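AcrH (Aeromonas hydrophila, PDB 3WXX) probably acts as a type III secretion chaperone, holding the hydrophobic translocator AopB in a complex before secretion. Local coordinates at residues Q92-P97 and P128-L133. The protein carries 1 engineered substitution. Numbering follows the deposited sequence.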
ATOM      1  N   GLN A  92      13.360  -3.353   7.141  1.00 59.22           N
ATOM      2  CA  GLN A  92      14.237  -2.991   8.230  1.00 55.78           C
ATOM      3  C   GLN A  92      13.756  -1.755   8.964  1.00 60.51           C
ATOM      4  O   GLN A  92      14.367  -1.365   9.958  1.00 64.14           O
ATOM      5  CB  GLN A  92      15.654  -2.801   7.701  1.00 56.91           C
ATOM      6  CG  GLN A  92      16.190  -3.986   6.896  1.00 67.45           C
ATOM      7  CD  GLN A  92      15.790  -5.370   7.462  1.00 79.96           C
ATOM      8  OE1 GLN A  92      15.646  -5.558   8.680  1.00 91.25           O
ATOM      9  NE2 GLN A  92      15.622  -6.348   6.572  1.00 85.57           N
ATOM     10  N   GLU A  93      12.649  -1.163   8.508  1.00 58.03           N
ATOM     11  CA  GLU A  93      12.146   0.095   9.084  1.00 51.03           C
ATOM     12  C   GLU A  93      11.205  -0.162  10.245  1.00 48.86           C
ATOM     13  O   GLU A  93      10.139  -0.751  10.065  1.00 49.47           O
ATOM     14  CB  GLU A  93      11.447   0.930   8.008  1.00 49.26           C
ATOM     15  CG  GLU A  93      10.690   2.112   8.540  1.00 45.28           C
ATOM     16  CD  GLU A  93      11.553   3.041   9.379  1.00 45.14           C
ATOM     17  OE1 GLU A  93      11.335   3.143  10.585  1.00 42.98           O
ATOM     18  OE2 GLU A  93      12.453   3.684   8.834  1.00 53.80           O
ATOM     19  N   PRO A  94      11.593   0.273  11.452  1.00 45.88           N
ATOM     20  CA  PRO A  94      10.791  -0.076  12.632  1.00 42.00           C
ATOM     21  C   PRO A  94       9.525   0.737  12.798  1.00 40.19           C
ATOM     22  O   PRO A  94       8.578   0.292  13.475  1.00 42.72           O
ATOM     23  CB  PRO A  94      11.749   0.187  13.796  1.00 41.89           C
ATOM     24  CG  PRO A  94      12.705   1.214  13.267  1.00 47.43           C
ATOM     25  CD  PRO A  94      12.886   0.874  11.814  1.00 44.65           C
ATOM     26  N   ARG A  95       9.512   1.947  12.268  1.00 41.16           N
ATOM     27  CA  ARG A  95       8.310   2.801  12.385  1.00 46.32           C
ATOM     28  C   ARG A  95       7.006   2.111  11.918  1.00 43.13           C
ATOM     29  O   ARG A  95       5.931   2.347  12.485  1.00 35.18           O
ATOM     30  CB  ARG A  95       8.508   4.127  11.647  1.00 46.81           C
ATOM     31  CG  ARG A  95       9.103   5.200  12.525  1.00 51.45           C
ATOM     32  CD  ARG A  95       9.531   6.406  11.709  1.00 58.42           C
ATOM     33  NE  ARG A  95      10.675   6.074  10.863  1.00 69.45           N
ATOM     34  CZ  ARG A  95      11.281   6.903  10.009  1.00 74.51           C
ATOM     35  NH1 ARG A  95      10.877   8.177   9.857  1.00 71.22           N
ATOM     36  NH2 ARG A  95      12.305   6.437   9.299  1.00 74.53           N
ATOM     37  N   PHE A  96       7.124   1.230  10.918  1.00 39.66           N
ATOM     38  CA  PHE A  96       5.966   0.549  10.400  1.00 39.19           C
ATOM     39  C   PHE A  96       5.304  -0.345  11.447  1.00 42.46           C
ATOM     40  O   PHE A  96       4.160  -0.103  11.782  1.00 47.65           O
ATOM     41  CB  PHE A  96       6.291  -0.191   9.088  1.00 40.38           C
ATOM     42  CG  PHE A  96       6.532   0.730   7.916  1.00 39.46           C
ATOM     43  CD1 PHE A  96       5.519   1.564   7.455  1.00 38.76           C
ATOM     44  CD2 PHE A  96       7.761   0.789   7.295  1.00 39.39           C
ATOM     45  CE1 PHE A  96       5.749   2.439   6.398  1.00 38.48           C
ATOM     46  CE2 PHE A  96       7.992   1.642   6.230  1.00 37.17           C
ATOM     47  CZ  PHE A  96       6.977   2.467   5.778  1.00 37.71           C
ATOM     48  N   PRO A  97       6.000  -1.371  11.981  1.00 45.40           N
ATOM     49  CA  PRO A  97       5.352  -2.193  13.019  1.00 45.60           C
ATOM     50  C   PRO A  97       4.957  -1.406  14.263  1.00 45.02           C
ATOM     51  O   PRO A  97       3.962  -1.740  14.981  1.00 41.61           O
ATOM     52  CB  PRO A  97       6.419  -3.233  13.389  1.00 49.22           C
ATOM     53  CG  PRO A  97       7.689  -2.726  12.807  1.00 49.59           C
ATOM     54  CD  PRO A  97       7.330  -1.872  11.627  1.00 45.90           C
ATOM     55  N   PRO A 128      21.593   1.948  16.063  1.00102.36           N
ATOM     56  CA  PRO A 128      21.843   2.682  17.319  1.00103.50           C
ATOM     57  C   PRO A 128      21.426   4.165  17.327  1.00100.97           C
ATOM     58  O   PRO A 128      21.379   4.788  18.389  1.00 90.21           O
ATOM     59  CB  PRO A 128      23.366   2.556  17.511  1.00105.13           C
ATOM     60  CG  PRO A 128      23.842   1.593  16.468  1.00105.82           C
ATOM     61  CD  PRO A 128      22.853   1.694  15.346  1.00105.75           C
ATOM     62  N   GLU A 129      21.133   4.709  16.151  1.00 97.45           N
ATOM     63  CA  GLU A 129      20.520   6.028  16.002  1.00 83.77           C
ATOM     64  C   GLU A 129      19.106   6.101  16.620  1.00 74.73           C
ATOM     65  O   GLU A 129      18.584   7.197  16.863  1.00 64.52           O
ATOM     66  CB  GLU A 129      20.412   6.313  14.494  1.00 94.38           C
ATOM     67  CG  GLU A 129      19.883   7.688  14.090  1.00101.12           C
ATOM     68  CD  GLU A 129      19.860   7.876  12.574  1.00106.81           C
ATOM     69  OE1 GLU A 129      19.344   6.971  11.878  1.00118.42           O
ATOM     70  OE2 GLU A 129      20.347   8.924  12.078  1.00 95.22           O
ATOM     71  N   LEU A 130      18.505   4.936  16.888  1.00 69.02           N
ATOM     72  CA  LEU A 130      17.084   4.815  17.184  1.00 76.19           C
ATOM     73  C   LEU A 130      16.752   4.247  18.576  1.00 73.67           C
ATOM     74  O   LEU A 130      15.695   3.621  18.752  1.00 85.70           O
ATOM     75  CB  LEU A 130      16.444   3.898  16.133  1.00 75.18           C
ATOM     76  CG  LEU A 130      16.469   4.358  14.675  1.00 75.71           C
ATOM     77  CD1 LEU A 130      16.060   3.219  13.761  1.00 82.19           C
ATOM     78  CD2 LEU A 130      15.570   5.571  14.472  1.00 78.61           C
ATOM     79  N   ALA A 131      17.600   4.483  19.571  1.00 68.56           N
ATOM     80  CA  ALA A 131      17.393   3.851  20.877  1.00 64.85           C
ATOM     81  C   ALA A 131      16.149   4.394  21.618  1.00 62.65           C
ATOM     82  O   ALA A 131      15.524   3.673  22.408  1.00 60.48           O
ATOM     83  CB  ALA A 131      18.639   3.954  21.736  1.00 61.64           C
ATOM     84  N   GLU A 132      15.802   5.657  21.379  1.00 58.12           N
ATOM     85  CA  GLU A 132      14.619   6.223  21.991  1.00 59.33           C
ATOM     86  C   GLU A 132      13.360   5.470  21.555  1.00 65.15           C
ATOM     87  O   GLU A 132      12.516   5.089  22.391  1.00 59.43           O
ATOM     88  CB  GLU A 132      14.520   7.730  21.719  1.00 69.68           C
ATOM     89  CG  GLU A 132      13.115   8.242  21.507  1.00 78.04           C
ATOM     90  CD  GLU A 132      13.053   9.714  21.766  1.00 79.07           C
ATOM     91  OE1 GLU A 132      14.092  10.312  22.148  1.00 69.75           O
ATOM     92  OE2 GLU A 132      11.941  10.229  21.629  1.00 82.95           O
ATOM     93  N   LEU A 133      13.223   5.277  20.243  1.00 67.78           N
ATOM     94  CA  LEU A 133      12.087   4.544  19.704  1.00 62.12           C
ATOM     95  C   LEU A 133      12.129   3.084  20.185  1.00 59.51           C
ATOM     96  O   LEU A 133      11.086   2.500  20.504  1.00 57.73           O
ATOM     97  CB  LEU A 133      12.070   4.625  18.178  1.00 58.43           C
ATOM     98  CG  LEU A 133      10.968   3.848  17.467  1.00 55.08           C
ATOM     99  CD1 LEU A 133       9.611   4.380  17.868  1.00 57.79           C
ATOM    100  CD2 LEU A 133      11.138   3.963  15.978  1.00 55.52           C
TER
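Glu93 OE1 is gripped twice by Arg95, whose aliphatic part also packs against Leu133 of 128-133. The backbone N of Arg95 donates to the anti lone pair of OE1 over 2.8 Å, capping the start of helix 95-106. Arg95 NE reaches the same oxygen at 3.0 Å, from above the carboxylate plane. A salt bridge of 2.8 Å from Arg95 NH2 to Glu93 OE2 completes a side-on grip that fixes how the guanidinium is turned. A bend at chi3 (-69°) folds the arginine back onto the glutamate, while NH1 bonds to Val5 O of the AopB chain.

Between cap and arginine sits Pro94, a rigid ring suited to the entrance of a helix, where no backbone N-H is called on. Its CG corner meets the CD1 methyl of Leu130, the N-cap residue of helix 131-149, at 3.9 Å. One turn on, Leu133 has CG anti to its backbone N (chi1 177°), which brings CD2 to 4.2 Å from both Pro94 CG and Arg95 CG, across the arginine chain at about a right angle. Branched and uncharged, both leucines offer methyls to these carbon surfaces. Pro94 also rests on Leu123 and Ala124 of helix 110-126.

Two helix starts in this antiparallel stack, consistent with the tetratricopeptide-repeat fold of such chaperones, thus meet through carbon alone, while Glu93 and Arg95 answer each other's charge and the arginine extends to AopB.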